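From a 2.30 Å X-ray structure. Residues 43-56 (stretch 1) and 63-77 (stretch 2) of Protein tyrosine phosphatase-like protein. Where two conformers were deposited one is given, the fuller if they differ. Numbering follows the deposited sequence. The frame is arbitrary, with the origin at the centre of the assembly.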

# COMPACT_ATOMS: atom_id res chain seq x y z
N LEU A 43 1.40 12.89 -6.19
CA LEU A 43 0.39 11.94 -5.72
C LEU A 43 -0.96 12.24 -6.41
O LEU A 43 -1.65 11.33 -6.87
CB LEU A 43 0.21 12.00 -4.20
CG LEU A 43 1.35 11.55 -3.27
CD1 LEU A 43 0.90 11.73 -1.84
CD2 LEU A 43 1.78 10.12 -3.53
N GLN A 44 -1.33 13.51 -6.48
CA GLN A 44 -2.58 13.93 -7.13
C GLN A 44 -2.57 13.56 -8.61
O GLN A 44 -3.57 13.12 -9.15
CB GLN A 44 -2.78 15.44 -7.01
CG GLN A 44 -3.25 15.93 -5.65
CD GLN A 44 -3.39 17.44 -5.63
OE1 GLN A 44 -2.76 18.15 -6.41
NE2 GLN A 44 -4.25 17.94 -4.74
N HIS A 45 -1.42 13.74 -9.25
CA HIS A 45 -1.22 13.44 -10.68
C HIS A 45 -1.28 11.95 -10.99
O HIS A 45 -1.39 11.56 -12.15
CB HIS A 45 0.13 13.98 -11.16
CG HIS A 45 0.09 15.43 -11.51
ND1 HIS A 45 0.86 15.97 -12.53
CD2 HIS A 45 -0.63 16.46 -10.99
CE1 HIS A 45 0.62 17.27 -12.61
NE2 HIS A 45 -0.28 17.59 -11.68
N ARG A 46 -1.16 11.11 -9.96
CA ARG A 46 -1.29 9.65 -10.10
C ARG A 46 -2.59 9.15 -9.48
O ARG A 46 -2.76 7.95 -9.25
CB ARG A 46 -0.08 8.96 -9.47
CG ARG A 46 1.15 9.06 -10.31
CD ARG A 46 2.37 8.66 -9.52
NE ARG A 46 3.59 8.84 -10.29
CZ ARG A 46 4.13 10.03 -10.59
NH1 ARG A 46 3.57 11.16 -10.16
NH2 ARG A 46 5.23 10.08 -11.32
N GLY A 47 -3.49 10.09 -9.20
CA GLY A 47 -4.82 9.76 -8.72
C GLY A 47 -4.90 9.15 -7.34
O GLY A 47 -5.89 8.48 -7.03
N VAL A 48 -3.90 9.40 -6.50
CA VAL A 48 -3.87 8.77 -5.19
C VAL A 48 -5.05 9.19 -4.32
O VAL A 48 -5.30 10.37 -4.11
CB VAL A 48 -2.55 9.02 -4.43
CG1 VAL A 48 -2.66 8.47 -3.01
CG2 VAL A 48 -1.38 8.34 -5.19
N ARG A 49 -5.74 8.19 -3.79
CA ARG A 49 -6.92 8.39 -2.95
C ARG A 49 -6.53 8.32 -1.47
O ARG A 49 -7.00 9.10 -0.64
CB ARG A 49 -7.96 7.30 -3.31
CG ARG A 49 -9.27 7.34 -2.53
CD ARG A 49 -10.15 8.54 -2.89
NE ARG A 49 -9.77 9.75 -2.16
CZ ARG A 49 -10.12 10.03 -0.90
NH1 ARG A 49 -10.89 9.20 -0.19
NH2 ARG A 49 -9.70 11.16 -0.34
N HIS A 50 -5.67 7.35 -1.16
CA HIS A 50 -5.27 7.05 0.21
C HIS A 50 -3.74 6.99 0.31
O HIS A 50 -3.09 6.42 -0.55
CB HIS A 50 -5.83 5.68 0.64
CG HIS A 50 -7.32 5.66 0.79
ND1 HIS A 50 -7.97 6.28 1.84
CD2 HIS A 50 -8.29 5.10 0.03
CE1 HIS A 50 -9.27 6.12 1.71
NE2 HIS A 50 -9.50 5.40 0.62
N LEU A 51 -3.20 7.62 1.34
CA LEU A 51 -1.77 7.55 1.63
C LEU A 51 -1.59 6.95 3.00
O LEU A 51 -2.11 7.48 3.99
CB LEU A 51 -1.11 8.92 1.56
CG LEU A 51 0.43 8.94 1.68
CD1 LEU A 51 1.13 8.14 0.60
CD2 LEU A 51 0.93 10.38 1.66
N VAL A 52 -0.87 5.84 3.05
CA VAL A 52 -0.61 5.11 4.29
C VAL A 52 0.86 5.26 4.66
O VAL A 52 1.75 4.89 3.89
CB VAL A 52 -0.98 3.61 4.17
CG1 VAL A 52 -0.72 2.86 5.48
CG2 VAL A 52 -2.43 3.46 3.75
N ARG A 53 1.11 5.84 5.82
CA ARG A 53 2.49 5.88 6.30
C ARG A 53 2.65 4.91 7.45
O ARG A 53 1.92 4.97 8.44
CB ARG A 53 2.97 7.28 6.66
CG ARG A 53 2.16 8.02 7.65
CD ARG A 53 2.52 9.50 7.61
NE ARG A 53 1.98 10.22 8.75
CZ ARG A 53 2.40 11.41 9.18
NH1 ARG A 53 3.38 12.05 8.56
NH2 ARG A 53 1.82 11.95 10.25
N VAL A 54 3.61 4.01 7.29
CA VAL A 54 3.85 2.95 8.26
C VAL A 54 5.12 3.21 9.09
O VAL A 54 5.53 2.33 9.84
CB VAL A 54 3.88 1.56 7.58
CG1 VAL A 54 2.49 1.20 7.04
CG2 VAL A 54 4.89 1.50 6.46
N CYS A 55 5.67 4.42 8.98
CA CYS A 55 6.90 4.83 9.68
C CYS A 55 6.54 5.89 10.70
O CYS A 55 5.40 6.34 10.73
CB CYS A 55 7.93 5.45 8.72
SG CYS A 55 7.30 6.92 7.82
N GLY A 56 7.51 6.31 11.51
CA GLY A 56 7.27 7.39 12.46
C GLY A 56 7.21 8.71 11.70
O GLY A 56 8.03 8.93 10.80
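Stretch 2 63-77: LVKSRGIDVHSWPFD

How does stretch 2 run relative to stretch 1? It comes out of a helix that includes Leu-63 to Lys-65, passes through a type I turn from Lys-65 to Gly-68, and enters a strand, 70-73, that lies beside the strand of stretch 1 in the same direction. The two axes cross at -19° and approach to 4.7 Å. The register is simple: His-50 faces Asp-70, Leu-51 faces Val-71, Val-52 faces His-72 and Arg-53 faces Ser-73, with CA to CA distances between 4.7 and 5.1 Å. Gly-68, at phi 85° and psi 8°, closes the turn in a region that favours glycine, and the chain is extended from Ile-69 onward.

What stitches the backbones together? As is usual between parallel strands, alternate residues of each chain supply the hydrogen bonds. Asp-70 N donates to Arg-49 O (3.1 Å), and Leu-51 N then donates to Asp-70 O (2.7 Å). His-72 N returns to Leu-51 O (2.8 Å), and Arg-53 N reaches His-72 O (2.8 Å). The ladder outlasts strand 70-73, since Trp-74 N donates to Arg-53 O (3.0 Å) and Phe-76 N to Val-54 O (3.2 Å). Pro-75, which has no amide hydrogen, instead brings its CA to 3.4 Å from Val-54 O.

Where does Ile-69, the residue with the largest covered area, fit? It sits just before the strand, with phi -107° and psi 126°, and its side chain (chi1 m, chi2 t) spreads over apolar groups of stretch 1. Its CD1 lies 3.9 Å from Leu-43 CB, while its CG2 is 4.0 Å from Leu-51 CB and 4.3 Å from Val-48 CG1. Thus one side chain links the helical end of stretch 1 to its strand. Leu-51, also heavily covered, extends this apolar patch: its CD2 is 4.3 Å from Val-64 CG1 in the helix of stretch 2, and its CB is 4.4 Å from Val-71 CG2.

How do the polar side chains secure the contact? On the Leu-51 side of the sheet, Arg-53, which buries nearly as much as Leu-51, brings the end of its side chain to Ser-73; Arg-53 NE donates to Ser-73 OG at 2.8 Å. Near the start of the pairing, the CB of Arg-49 points away, yet its guanidinium returns to stretch 2. There Arg-49 NH2 forms a salt bridge with Asp-70 OD2 (2.6 Å) and donates to Gly-68 O (2.9 Å), both partners lying at the guanidinium edge, near its plane. Across the sheet from Leu-51, the His-50 and His-72 rings meet rim to rim, with His-50 ND1 hydrogen-bonded to His-72 NE2 at 3.0 Å. Farther along, Val-52 CG1 packs 3.6 Å from Trp-74 CE3, adding an apolar contact beside the imidazole pair.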

# COMPACT_ATOMS: atom_id res chain seq x y z
N LEU A 63 -1.19 18.83 5.76
CA LEU A 63 -0.99 19.45 4.43
C LEU A 63 -1.42 18.55 3.30
O LEU A 63 -1.70 19.02 2.21
CB LEU A 63 0.46 19.83 4.17
CG LEU A 63 0.76 20.53 2.81
CD1 LEU A 63 -0.32 21.56 2.37
CD2 LEU A 63 2.13 21.19 2.80
N VAL A 64 -1.42 17.24 3.54
CA VAL A 64 -1.80 16.26 2.53
C VAL A 64 -3.30 16.06 2.56
O VAL A 64 -3.95 15.95 1.52
CB VAL A 64 -1.07 14.90 2.74
CG1 VAL A 64 -1.53 13.88 1.69
CG2 VAL A 64 0.44 15.06 2.67
N LYS A 65 -3.85 16.02 3.77
CA LYS A 65 -5.29 15.85 3.97
C LYS A 65 -6.08 16.97 3.31
O LYS A 65 -7.19 16.75 2.82
CB LYS A 65 -5.63 15.81 5.46
CG LYS A 65 -5.33 14.47 6.14
CD LYS A 65 -5.95 14.45 7.56
CE LYS A 65 -4.95 14.41 8.70
NZ LYS A 65 -3.53 14.12 8.35
N SER A 66 -5.50 18.16 3.29
CA SER A 66 -6.20 19.34 2.83
C SER A 66 -6.24 19.40 1.30
O SER A 66 -6.88 20.26 0.73
CB SER A 66 -5.55 20.61 3.40
OG SER A 66 -4.37 20.95 2.70
N ARG A 67 -5.55 18.47 0.66
CA ARG A 67 -5.51 18.44 -0.80
C ARG A 67 -6.19 17.20 -1.36
O ARG A 67 -5.84 16.72 -2.43
CB ARG A 67 -4.07 18.55 -1.28
CG ARG A 67 -3.51 19.89 -0.85
CD ARG A 67 -2.17 20.21 -1.41
NE ARG A 67 -1.71 21.53 -0.96
CZ ARG A 67 -2.12 22.69 -1.46
NH1 ARG A 67 -1.63 23.83 -0.97
NH2 ARG A 67 -3.00 22.74 -2.46
N GLY A 68 -7.16 16.70 -0.60
CA GLY A 68 -8.07 15.68 -1.08
C GLY A 68 -7.58 14.26 -0.96
O GLY A 68 -8.23 13.35 -1.46
N ILE A 69 -6.44 14.07 -0.28
CA ILE A 69 -5.89 12.74 -0.06
C ILE A 69 -6.07 12.33 1.40
O ILE A 69 -5.70 13.06 2.32
CB ILE A 69 -4.40 12.68 -0.44
CG1 ILE A 69 -4.22 12.87 -1.95
CG2 ILE A 69 -3.82 11.33 -0.05
CD1 ILE A 69 -2.88 13.46 -2.34
N ASP A 70 -6.67 11.16 1.61
CA ASP A 70 -6.85 10.63 2.96
C ASP A 70 -5.51 10.08 3.42
O ASP A 70 -4.89 9.27 2.71
CB ASP A 70 -7.92 9.53 2.98
CG ASP A 70 -9.33 10.05 2.63
OD1 ASP A 70 -10.32 9.26 2.71
OD2 ASP A 70 -9.48 11.24 2.26
N VAL A 71 -5.03 10.54 4.57
CA VAL A 71 -3.77 10.06 5.13
C VAL A 71 -4.01 9.20 6.37
O VAL A 71 -4.81 9.53 7.24
CB VAL A 71 -2.78 11.19 5.47
CG1 VAL A 71 -1.46 10.60 5.94
CG2 VAL A 71 -2.55 12.07 4.27
N HIS A 72 -3.29 8.08 6.42
CA HIS A 72 -3.45 7.09 7.47
C HIS A 72 -2.08 6.84 8.10
O HIS A 72 -1.15 6.41 7.43
CB HIS A 72 -4.01 5.79 6.89
CG HIS A 72 -5.27 5.94 6.09
ND1 HIS A 72 -6.53 5.78 6.64
CD2 HIS A 72 -5.48 6.22 4.78
CE1 HIS A 72 -7.45 5.98 5.71
NE2 HIS A 72 -6.83 6.24 4.57
N SER A 73 -1.97 7.11 9.40
CA SER A 73 -0.68 6.99 10.11
C SER A 73 -0.70 5.77 11.00
O SER A 73 -1.16 5.83 12.14
CB SER A 73 -0.40 8.26 10.94
OG SER A 73 -0.38 9.43 10.12
N TRP A 74 -0.21 4.66 10.47
CA TRP A 74 -0.22 3.37 11.17
C TRP A 74 1.19 2.81 11.36
O TRP A 74 1.57 1.87 10.70
CB TRP A 74 -1.04 2.34 10.38
CG TRP A 74 -2.43 2.77 10.05
CD1 TRP A 74 -3.20 3.64 10.73
CD2 TRP A 74 -3.21 2.31 8.95
NE1 TRP A 74 -4.42 3.78 10.11
CE2 TRP A 74 -4.45 2.96 9.02
CE3 TRP A 74 -2.97 1.41 7.91
CZ2 TRP A 74 -5.46 2.74 8.09
CZ3 TRP A 74 -3.97 1.20 6.98
CH2 TRP A 74 -5.20 1.86 7.08
N PRO A 75 1.96 3.40 12.26
CA PRO A 75 3.34 2.93 12.42
C PRO A 75 3.46 1.51 12.98
O PRO A 75 2.70 1.13 13.87
CB PRO A 75 3.93 3.92 13.44
CG PRO A 75 2.77 4.33 14.27
CD PRO A 75 1.58 4.33 13.33
N PHE A 76 4.41 0.76 12.44
CA PHE A 76 4.90 -0.45 13.11
C PHE A 76 6.43 -0.55 12.97
O PHE A 76 7.04 0.20 12.19
CB PHE A 76 4.15 -1.74 12.68
CG PHE A 76 4.19 -2.05 11.19
CD1 PHE A 76 3.39 -1.38 10.28
CD2 PHE A 76 4.98 -3.09 10.73
CE1 PHE A 76 3.42 -1.72 8.92
CE2 PHE A 76 5.01 -3.43 9.40
CZ PHE A 76 4.23 -2.75 8.48
N ASP A 77 7.04 -1.43 13.75
CA ASP A 77 8.50 -1.45 13.93
C ASP A 77 9.26 -1.90 12.69
O ASP A 77 8.82 -2.80 11.97
CB ASP A 77 8.92 -2.38 15.07
CG ASP A 77 8.18 -2.10 16.37
OD1 ASP A 77 7.68 -0.96 16.56
OD2 ASP A 77 8.13 -3.03 17.22
O HOH W 1 -4.37 20.90 -4.69